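Long-range contacts in thiosulfate sulfurtransferase (Pseudomonas aeruginosa, PDB 1YT8), which probably transfers sulfur from thiosulfate to cyanide, as a chain of repeated rhodanese-like domains with a sulfite ion bound in one pocket: residues E278-R289 with S319-D330; P306-T314 with S338-W347. One frame throughout, in Å; residues are numbered along the deposited sequence.

Contact 1: residues E278-R289 with S319-D330; sequences EHDRTTYLLDVR and SVRGARLVLVDD
Arg324 grips Glu278 end-on, its NH1 (2.9 Å) and NH2 both converging on Glu278 OE1. The carboxylate and guanidinium planes are nearly coplanar, 27° apart. Along the adjacent NE-NH2 edge, in plane, Arg324 NE donates to Thr283 OG1 at 3.3 Å, while CB of Arg281 rests over one guanidinium face, 3.6 Å from Arg324 NH2. The Arg281 chain, bent at chi2 and chi3, brings NH2 within 3.0 Å of Gly322 O; its NE forms a salt bridge with Glu23. At the other end, Arg289 NH1 reaches Asp330 OD2 at 3.0 Å from above the carboxylate plane, while NE and NH2 hold Asp287 side-on and NH2 also bonds Gly297 O.

Between these ends, strands 283-287 and 324-328 run parallel, their backbone bonds alternating from Arg324 N to Thr282 O through to Val288 N to Val328 O. On the face carrying Tyr284 and Leu286, the Tyr284 ring, its CG anti to the carbonyl carbon (chi1 -61°), brings CE2 to 3.4 Å from Ala323 CB and its edge to Leu325 CD1. Its OH accepts from Val320 N at 3.2 Å and also bonds Arg58 O. On the opposite face Leu285 CD1 lies 3.8 Å from both Val326 CG1 and Val328 CG2, and Leu285 also packs on Leu272 of helix 269-277.

These are inner strands of a rhodanese-like domain's five-stranded parallel sheet. A salt bridge joins the two segments at each end, Glu278 with Arg324 and Arg289 with Asp330, and the buried middle relies on backbone bonds and apolar packing, the Tyr284 ring included; two N-H donors of Arg324 on one oxygen would probably favour ionised Glu278.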
loop_
_atom_site.group_PDB
_atom_site.type_symbol
_atom_site.label_atom_id
_atom_site.label_comp_id
_atom_site.label_asym_id
_atom_site.label_seq_id
_atom_site.Cartn_x
_atom_site.Cartn_y
_atom_site.Cartn_z
ATOM N N GLU A 278 10.928 -20.390 -13.211
ATOM C CA GLU A 278 9.809 -20.541 -14.139
ATOM C C GLU A 278 9.424 -19.151 -14.631
ATOM O O GLU A 278 8.713 -18.407 -13.951
ATOM C CB GLU A 278 8.631 -21.215 -13.433
ATOM C CG GLU A 278 9.051 -22.430 -12.615
ATOM C CD GLU A 278 7.882 -23.244 -12.101
ATOM O OE1 GLU A 278 6.888 -22.648 -11.637
ATOM O OE2 GLU A 278 7.967 -24.489 -12.152
ATOM N N HIS A 279 9.904 -18.813 -15.824
ATOM C CA HIS A 279 9.680 -17.504 -16.425
ATOM C C HIS A 279 8.259 -17.222 -16.896
ATOM O O HIS A 279 7.973 -16.124 -17.364
ATOM C CB HIS A 279 10.652 -17.307 -17.591
ATOM C CG HIS A 279 12.088 -17.535 -17.225
ATOM N ND1 HIS A 279 12.722 -16.830 -16.224
ATOM C CD2 HIS A 279 13.012 -18.387 -17.728
ATOM C CE1 HIS A 279 13.975 -17.239 -16.127
ATOM N NE2 HIS A 279 14.176 -18.183 -17.028
ATOM N N ASP A 280 7.372 -18.200 -16.779
ATOM C CA ASP A 280 5.988 -18.006 -17.196
ATOM C C ASP A 280 5.133 -17.516 -16.027
ATOM O O ASP A 280 3.946 -17.246 -16.192
ATOM C CB ASP A 280 5.415 -19.317 -17.742
ATOM C CG ASP A 280 5.375 -20.415 -16.698
ATOM O OD1 ASP A 280 6.402 -20.624 -16.018
ATOM O OD2 ASP A 280 4.323 -21.077 -16.560
ATOM N N ARG A 281 5.737 -17.402 -14.846
ATOM C CA ARG A 281 5.005 -16.951 -13.664
ATOM C C ARG A 281 5.708 -15.822 -12.919
ATOM O O ARG A 281 6.928 -15.673 -12.987
ATOM C CB ARG A 281 4.780 -18.114 -12.684
ATOM C CG ARG A 281 3.837 -19.217 -13.168
ATOM C CD ARG A 281 2.437 -18.693 -13.458
ATOM N NE ARG A 281 1.771 -18.122 -12.286
ATOM C CZ ARG A 281 1.342 -18.821 -11.240
ATOM N NH1 ARG A 281 1.506 -20.139 -11.198
ATOM N NH2 ARG A 281 0.732 -18.201 -10.235
ATOM N N THR A 282 4.913 -15.030 -12.211
ATOM C CA THR A 282 5.414 -13.926 -11.402
ATOM C C THR A 282 5.452 -14.441 -9.963
ATOM O O THR A 282 4.440 -14.906 -9.448
ATOM C CB THR A 282 4.465 -12.710 -11.448
ATOM O OG1 THR A 282 4.415 -12.186 -12.781
ATOM C CG2 THR A 282 4.948 -11.628 -10.494
ATOM N N THR A 283 6.613 -14.359 -9.325
ATOM C CA THR A 283 6.760 -14.827 -7.950
ATOM C C THR A 283 7.300 -13.712 -7.062
ATOM O O THR A 283 8.425 -13.256 -7.248
ATOM C CB THR A 283 7.726 -16.037 -7.876
ATOM O OG1 THR A 283 7.218 -17.100 -8.691
ATOM C CG2 THR A 283 7.862 -16.531 -6.440
ATOM N N TYR A 284 6.486 -13.270 -6.107
ATOM C CA TYR A 284 6.879 -12.211 -5.181
ATOM C C TYR A 284 7.405 -12.841 -3.891
ATOM O O TYR A 284 6.698 -13.614 -3.251
ATOM C CB TYR A 284 5.673 -11.334 -4.819
ATOM C CG TYR A 284 4.995 -10.607 -5.962
ATOM C CD1 TYR A 284 5.568 -9.470 -6.536
ATOM C CD2 TYR A 284 3.748 -11.023 -6.430
ATOM C CE1 TYR A 284 4.909 -8.760 -7.546
ATOM C CE2 TYR A 284 3.083 -10.322 -7.438
ATOM C CZ TYR A 284 3.669 -9.194 -7.989
ATOM O OH TYR A 284 3.014 -8.509 -8.979
ATOM N N LEU A 285 8.635 -12.507 -3.511
ATOM C CA LEU A 285 9.230 -13.018 -2.275
ATOM C C LEU A 285 9.041 -11.909 -1.240
ATOM O O LEU A 285 9.686 -10.864 -1.323
ATOM C CB LEU A 285 10.720 -13.302 -2.482
ATOM C CG LEU A 285 11.491 -13.854 -1.279
ATOM C CD1 LEU A 285 10.856 -15.166 -0.808
ATOM C CD2 LEU A 285 12.945 -14.072 -1.672
ATOM N N LEU A 286 8.171 -12.148 -0.262
ATOM C CA LEU A 286 7.837 -11.136 0.745
ATOM C C LEU A 286 8.095 -11.494 2.214
ATOM O O LEU A 286 7.713 -12.565 2.675
ATOM C CB LEU A 286 6.365 -10.766 0.577
ATOM C CG LEU A 286 5.911 -10.561 -0.872
ATOM C CD1 LEU A 286 4.395 -10.462 -0.916
ATOM C CD2 LEU A 286 6.554 -9.312 -1.450
ATOM N N ASP A 287 8.719 -10.565 2.940
ATOM C CA ASP A 287 9.051 -10.717 4.364
ATOM C C ASP A 287 7.962 -10.011 5.187
ATOM O O ASP A 287 7.851 -8.785 5.146
ATOM C CB ASP A 287 10.413 -10.062 4.637
ATOM C CG ASP A 287 10.974 -10.394 6.015
ATOM O OD1 ASP A 287 10.225 -10.332 7.015
ATOM O OD2 ASP A 287 12.184 -10.700 6.099
ATOM N N VAL A 288 7.174 -10.780 5.939
ATOM C CA VAL A 288 6.076 -10.213 6.728
ATOM C C VAL A 288 6.386 -9.765 8.162
ATOM O O VAL A 288 5.474 -9.405 8.920
ATOM C CB VAL A 288 4.877 -11.195 6.772
ATOM C CG1 VAL A 288 4.364 -11.456 5.358
ATOM C CG2 VAL A 288 5.282 -12.506 7.445
ATOM N N ARG A 289 7.660 -9.777 8.540
ATOM C CA ARG A 289 8.052 -9.357 9.884
ATOM C C ARG A 289 8.053 -7.828 9.974
ATOM O O ARG A 289 7.723 -7.146 9.003
ATOM C CB ARG A 289 9.445 -9.901 10.213
ATOM C CG ARG A 289 9.569 -11.412 10.081
ATOM C CD ARG A 289 11.018 -11.837 10.235
ATOM N NE ARG A 289 11.848 -11.221 9.204
ATOM C CZ ARG A 289 13.157 -11.030 9.310
ATOM N NH1 ARG A 289 13.799 -11.412 10.408
ATOM N NH2 ARG A 289 13.819 -10.440 8.323
ATOM N N SER A 319 0.580 -6.537 -7.569
ATOM C CA SER A 319 -0.290 -5.883 -8.532
ATOM C C SER A 319 -0.699 -6.778 -9.695
ATOM O O SER A 319 -1.640 -6.467 -10.427
ATOM C CB SER A 319 0.391 -4.612 -9.046
ATOM O OG SER A 319 0.707 -3.761 -7.953
ATOM N N VAL A 320 0.013 -7.885 -9.872
ATOM C CA VAL A 320 -0.309 -8.827 -10.932
ATOM C C VAL A 320 -1.280 -9.849 -10.349
ATOM O O VAL A 320 -0.879 -10.740 -9.602
ATOM C CB VAL A 320 0.950 -9.563 -11.438
ATOM C CG1 VAL A 320 0.557 -10.629 -12.455
ATOM C CG2 VAL A 320 1.923 -8.564 -12.060
ATOM N N ARG A 321 -2.560 -9.703 -10.677
ATOM C CA ARG A 321 -3.576 -10.627 -10.188
ATOM C C ARG A 321 -3.304 -11.968 -10.865
ATOM O O ARG A 321 -3.148 -12.031 -12.086
ATOM C CB ARG A 321 -4.974 -10.113 -10.548
ATOM C CG ARG A 321 -6.120 -10.924 -9.956
ATOM C CD ARG A 321 -6.051 -10.995 -8.429
ATOM N NE ARG A 321 -7.263 -11.594 -7.877
ATOM C CZ ARG A 321 -7.380 -12.069 -6.641
ATOM N NH1 ARG A 321 -6.351 -12.024 -5.805
ATOM N NH2 ARG A 321 -8.536 -12.584 -6.239
ATOM N N GLY A 322 -3.239 -13.034 -10.073
ATOM C CA GLY A 322 -2.954 -14.343 -10.635
ATOM C C GLY A 322 -1.517 -14.756 -10.357
ATOM O O GLY A 322 -1.131 -15.901 -10.611
ATOM N N ALA A 323 -0.724 -13.820 -9.835
ATOM C CA ALA A 323 0.679 -14.075 -9.505
ATOM C C ALA A 323 0.811 -15.027 -8.322
ATOM O O ALA A 323 -0.181 -15.423 -7.714
ATOM C CB ALA A 323 1.401 -12.767 -9.193
ATOM N N ARG A 324 2.061 -15.341 -7.995
ATOM C CA ARG A 324 2.433 -16.268 -6.933
ATOM C C ARG A 324 3.163 -15.523 -5.809
ATOM O O ARG A 324 4.021 -14.692 -6.086
ATOM C CB ARG A 324 3.366 -17.311 -7.557
ATOM C CG ARG A 324 3.264 -18.698 -7.030
ATOM C CD ARG A 324 3.638 -19.712 -8.118
ATOM N NE ARG A 324 4.912 -19.455 -8.799
ATOM C CZ ARG A 324 5.463 -20.311 -9.661
ATOM N NH1 ARG A 324 4.848 -21.455 -9.930
ATOM N NH2 ARG A 324 6.622 -20.042 -10.251
ATOM N N LEU A 325 2.831 -15.826 -4.553
ATOM C CA LEU A 325 3.475 -15.185 -3.401
ATOM C C LEU A 325 4.178 -16.189 -2.478
ATOM O O LEU A 325 3.649 -17.259 -2.199
ATOM C CB LEU A 325 2.449 -14.410 -2.565
ATOM C CG LEU A 325 1.936 -13.043 -3.025
ATOM C CD1 LEU A 325 1.317 -13.131 -4.400
ATOM C CD2 LEU A 325 0.920 -12.542 -2.012
ATOM N N VAL A 326 5.371 -15.834 -2.009
ATOM C CA VAL A 326 6.129 -16.686 -1.088
ATOM C C VAL A 326 6.426 -15.831 0.146
ATOM O O VAL A 326 7.091 -14.801 0.048
ATOM C CB VAL A 326 7.454 -17.164 -1.707
ATOM C CG1 VAL A 326 8.238 -17.978 -0.688
ATOM C CG2 VAL A 326 7.173 -18.003 -2.941
ATOM N N LEU A 327 5.937 -16.257 1.306
ATOM C CA LEU A 327 6.122 -15.472 2.522
ATOM C C LEU A 327 7.217 -15.944 3.468
ATOM O O LEU A 327 7.367 -17.144 3.729
ATOM C CB LEU A 327 4.794 -15.376 3.277
ATOM C CG LEU A 327 3.591 -14.874 2.475
ATOM C CD1 LEU A 327 2.443 -14.563 3.435
ATOM C CD2 LEU A 327 3.969 -13.622 1.673
ATOM N N VAL A 328 7.952 -14.970 3.999
ATOM C CA VAL A 328 9.060 -15.215 4.914
ATOM C C VAL A 328 8.857 -14.670 6.330
ATOM O O VAL A 328 8.371 -13.559 6.516
ATOM C CB VAL A 328 10.366 -14.570 4.375
ATOM C CG1 VAL A 328 11.527 -14.826 5.339
ATOM C CG2 VAL A 328 10.685 -15.113 2.989
ATOM N N ASP A 329 9.226 -15.476 7.318
ATOM C CA ASP A 329 9.199 -15.068 8.722
ATOM C C ASP A 329 10.179 -15.988 9.442
ATOM O O ASP A 329 10.651 -16.964 8.858
ATOM C CB ASP A 329 7.785 -15.129 9.344
ATOM C CG ASP A 329 7.380 -16.520 9.827
ATOM O OD1 ASP A 329 8.249 -17.380 10.089
ATOM O OD2 ASP A 329 6.156 -16.741 9.978
ATOM N N ASP A 330 10.502 -15.672 10.691
ATOM C CA ASP A 330 11.445 -16.482 11.458
ATOM C C ASP A 330 10.815 -16.940 12.765
ATOM O O ASP A 330 11.515 -17.175 13.751
ATOM C CB ASP A 330 12.709 -15.670 11.761
ATOM C CG ASP A 330 12.408 -14.345 12.468
ATOM O OD1 ASP A 330 11.266 -14.148 12.930
ATOM O OD2 ASP A 330 13.323 -13.499 12.570
#

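Contact 2: residues P306-T314 with S338-W347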
loop_
_atom_site.group_PDB
_atom_site.type_symbol
_atom_site.label_atom_id
_atom_site.label_comp_id
_atom_site.label_asym_id
_atom_site.label_seq_id
_atom_site.Cartn_x
_atom_site.Cartn_y
_atom_site.Cartn_z
ATOM N N PRO A 306 5.339 -5.945 5.974
ATOM C CA PRO A 306 4.761 -6.413 7.240
ATOM C C PRO A 306 3.406 -7.068 6.973
ATOM O O PRO A 306 2.567 -6.506 6.274
ATOM C CB PRO A 306 4.662 -5.131 8.058
ATOM C CG PRO A 306 5.901 -4.399 7.635
ATOM C CD PRO A 306 5.905 -4.591 6.125
ATOM N N GLY A 307 3.215 -8.261 7.524
ATOM C CA GLY A 307 1.993 -9.021 7.313
ATOM C C GLY A 307 0.647 -8.325 7.317
ATOM O O GLY A 307 -0.134 -8.473 6.374
ATOM N N GLY A 308 0.359 -7.589 8.385
ATOM C CA GLY A 308 -0.919 -6.900 8.488
ATOM C C GLY A 308 -1.190 -5.969 7.321
ATOM O O GLY A 308 -2.311 -5.898 6.816
ATOM N N GLN A 309 -0.161 -5.251 6.893
ATOM C CA GLN A 309 -0.309 -4.334 5.774
ATOM C C GLN A 309 -0.278 -5.043 4.424
ATOM O O GLN A 309 -0.805 -4.525 3.441
ATOM C CB GLN A 309 0.769 -3.252 5.839
ATOM C CG GLN A 309 0.562 -2.277 6.990
ATOM C CD GLN A 309 -0.845 -1.696 7.008
ATOM O OE1 GLN A 309 -1.694 -2.113 7.802
ATOM N NE2 GLN A 309 -1.102 -0.737 6.121
ATOM N N LEU A 310 0.338 -6.221 4.361
ATOM C CA LEU A 310 0.365 -6.962 3.100
ATOM C C LEU A 310 -1.069 -7.418 2.825
ATOM O O LEU A 310 -1.543 -7.404 1.684
ATOM C CB LEU A 310 1.286 -8.180 3.201
ATOM C CG LEU A 310 1.306 -9.134 1.996
ATOM C CD1 LEU A 310 1.723 -8.390 0.736
ATOM C CD2 LEU A 310 2.271 -10.282 2.272
ATOM N N VAL A 311 -1.759 -7.810 3.889
ATOM C CA VAL A 311 -3.136 -8.262 3.784
ATOM C C VAL A 311 -4.085 -7.086 3.525
ATOM O O VAL A 311 -5.088 -7.237 2.829
ATOM C CB VAL A 311 -3.559 -9.016 5.071
ATOM C CG1 VAL A 311 -5.052 -9.363 5.034
ATOM C CG2 VAL A 311 -2.731 -10.305 5.199
ATOM N N GLN A 312 -3.748 -5.916 4.066
ATOM C CA GLN A 312 -4.572 -4.711 3.916
ATOM C C GLN A 312 -4.361 -3.945 2.601
ATOM O O GLN A 312 -5.315 -3.412 2.038
ATOM C CB GLN A 312 -4.313 -3.768 5.099
ATOM C CG GLN A 312 -5.031 -2.421 5.042
ATOM C CD GLN A 312 -6.533 -2.525 5.259
ATOM O OE1 GLN A 312 -7.050 -3.573 5.658
ATOM N NE2 GLN A 312 -7.239 -1.427 5.013
ATOM N N GLU A 313 -3.123 -3.887 2.116
ATOM C CA GLU A 313 -2.817 -3.152 0.883
ATOM C C GLU A 313 -2.158 -4.068 -0.147
ATOM O O GLU A 313 -1.189 -3.688 -0.801
ATOM C CB GLU A 313 -1.871 -1.980 1.191
ATOM C CG GLU A 313 -2.281 -1.120 2.385
ATOM C CD GLU A 313 -1.332 0.048 2.627
ATOM O OE1 GLU A 313 -0.107 -0.128 2.440
ATOM O OE2 GLU A 313 -1.806 1.139 3.017
ATOM N N THR A 314 -2.708 -5.267 -0.297
ATOM C CA THR A 314 -2.168 -6.275 -1.207
ATOM C C THR A 314 -1.831 -5.781 -2.620
ATOM O O THR A 314 -0.794 -6.146 -3.181
ATOM C CB THR A 314 -3.141 -7.472 -1.309
ATOM O OG1 THR A 314 -3.631 -7.801 0.000
ATOM C CG2 THR A 314 -2.436 -8.688 -1.882
ATOM N N SER A 338 -0.653 -14.716 7.645
ATOM C CA SER A 338 -0.820 -13.809 6.514
ATOM C C SER A 338 -1.154 -14.583 5.245
ATOM O O SER A 338 -1.999 -14.161 4.450
ATOM C CB SER A 338 0.450 -12.977 6.305
ATOM O OG SER A 338 0.689 -12.126 7.415
ATOM N N ALA A 339 -0.483 -15.717 5.055
ATOM C CA ALA A 339 -0.721 -16.558 3.885
ATOM C C ALA A 339 -2.150 -17.102 3.887
ATOM O O ALA A 339 -2.796 -17.171 2.840
ATOM C CB ALA A 339 0.280 -17.711 3.855
ATOM N N SER A 340 -2.657 -17.478 5.060
ATOM C CA SER A 340 -4.015 -18.013 5.125
ATOM C C SER A 340 -5.020 -16.981 4.610
ATOM O O SER A 340 -5.994 -17.333 3.947
ATOM C CB SER A 340 -4.375 -18.452 6.558
ATOM O OG SER A 340 -4.612 -17.357 7.424
ATOM N N TRP A 341 -4.779 -15.705 4.905
ATOM C CA TRP A 341 -5.674 -14.649 4.443
ATOM C C TRP A 341 -5.523 -14.406 2.939
ATOM O O TRP A 341 -6.513 -14.238 2.225
ATOM C CB TRP A 341 -5.413 -13.356 5.233
ATOM C CG TRP A 341 -5.906 -13.447 6.649
ATOM C CD1 TRP A 341 -5.183 -13.237 7.790
ATOM C CD2 TRP A 341 -7.227 -13.810 7.070
ATOM N NE1 TRP A 341 -5.976 -13.452 8.899
ATOM C CE2 TRP A 341 -7.234 -13.802 8.482
ATOM C CE3 TRP A 341 -8.409 -14.143 6.387
ATOM C CZ2 TRP A 341 -8.379 -14.115 9.228
ATOM C CZ3 TRP A 341 -9.548 -14.455 7.128
ATOM C CH2 TRP A 341 -9.523 -14.438 8.535
ATOM N N LEU A 342 -4.284 -14.393 2.454
ATOM C CA LEU A 342 -4.031 -14.190 1.028
ATOM C C LEU A 342 -4.643 -15.340 0.212
ATOM O O LEU A 342 -5.139 -15.138 -0.898
ATOM C CB LEU A 342 -2.517 -14.087 0.781
ATOM C CG LEU A 342 -1.880 -12.812 1.353
ATOM C CD1 LEU A 342 -0.368 -12.964 1.460
ATOM C CD2 LEU A 342 -2.250 -11.630 0.476
ATOM N N ALA A 343 -4.609 -16.546 0.773
ATOM C CA ALA A 343 -5.177 -17.714 0.107
ATOM C C ALA A 343 -6.693 -17.542 -0.016
ATOM O O ALA A 343 -7.286 -17.851 -1.053
ATOM C CB ALA A 343 -4.854 -18.977 0.905
ATOM N N GLN A 344 -7.310 -17.034 1.045
ATOM C CA GLN A 344 -8.750 -16.820 1.063
ATOM C C GLN A 344 -9.148 -15.696 0.117
ATOM O O GLN A 344 -10.296 -15.612 -0.322
ATOM C CB GLN A 344 -9.213 -16.549 2.499
ATOM C CG GLN A 344 -9.147 -17.818 3.361
ATOM C CD GLN A 344 -9.391 -17.577 4.839
ATOM O OE1 GLN A 344 -10.523 -17.390 5.279
ATOM N NE2 GLN A 344 -8.319 -17.590 5.615
HETATM N N MSE A 345 -8.188 -14.841 -0.213
HETATM C CA MSE A 345 -8.442 -13.758 -1.148
HETATM C C MSE A 345 -8.100 -14.228 -2.562
HETATM O O MSE A 345 -7.925 -13.423 -3.478
HETATM C CB MSE A 345 -7.637 -12.510 -0.772
HETATM C CG MSE A 345 -8.231 -11.755 0.409
HETATM SE SE MSE A 345 -7.434 -9.995 0.670
HETATM C CE MSE A 345 -5.775 -10.556 1.443
ATOM N N GLY A 346 -7.999 -15.549 -2.714
ATOM C CA GLY A 346 -7.731 -16.159 -4.007
ATOM C C GLY A 346 -6.309 -16.229 -4.526
ATOM O O GLY A 346 -6.098 -16.617 -5.676
ATOM N N TRP A 347 -5.328 -15.870 -3.704
ATOM C CA TRP A 347 -3.941 -15.907 -4.157
ATOM C C TRP A 347 -3.290 -17.274 -4.023
ATOM O O TRP A 347 -3.604 -18.038 -3.104
ATOM C CB TRP A 347 -3.079 -14.912 -3.369
ATOM C CG TRP A 347 -3.407 -13.476 -3.605
ATOM C CD1 TRP A 347 -4.250 -12.689 -2.869
ATOM C CD2 TRP A 347 -2.921 -12.658 -4.672
ATOM N NE1 TRP A 347 -4.317 -11.428 -3.413
ATOM C CE2 TRP A 347 -3.513 -11.382 -4.524
ATOM C CE3 TRP A 347 -2.043 -12.881 -5.746
ATOM C CZ2 TRP A 347 -3.256 -10.330 -5.410
ATOM C CZ3 TRP A 347 -1.789 -11.833 -6.627
ATOM C CH2 TRP A 347 -2.395 -10.573 -6.452
#
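Val311 turns its two methyls against residues 338-345: CG1 is 4.0 Å from Trp341 CB and 3.9 Å from Met345 CE, and CG2 approaches the carbonyl of Ser338. With CG1 anti to the backbone N (chi1 174°), the branch lies obliquely across both partners. Met345, a selenomethionine, bends at chi3 so that its terminal methyl comes 3.7 Å from Val311 O and also meets Thr314. Beside them, Leu310 and Leu342 cross at about a right angle, CD2 of Leu310 3.8 Å from CD1 of Leu342. Thr314 CG2 slides past Leu342 CD2 and lies 3.7 Å from Trp347 NE1, while its OG1 donates to Leu310 O in the carbonyl plane. At the N-terminal end Gly307 CA comes 3.4 Å from Ser338 OG, which is bonded to Arg334 O.

The helices run almost parallel, 5° apart, with axes 9.7 Å from each other; Gly346 ends the second in a Schellman motif. Both helices lie on strand 324-328, Leu310 meeting Leu327 and Leu342 meeting Leu325. On the side away from that strand, Trp341 packs on helices 197-208 and 114-127, and Gln312 belongs to the sulfite pocket, joining this domain to the preceding one.

Overall arrangement
From the N terminus the segments come in the order 278-289, 306-314, 319-330 and 338-347, so the two contacts cross. Contact 1 closes the connection between neighbouring parallel strands, which runs through strand 303-304 and the helix of residues 307-312. Contact 2 closes the next, passing through strand 324-328, and sets that helix beside the one following the strand. Their centres lie 11 Å apart and they meet directly: Val288 O is probably hydrogen-bonded to Gly307 N, and Arg321 links to Met345 O and to the Trp347 ring. Together they tie the sheet's inner strands to a helical layer on one face of this rhodanese-like domain.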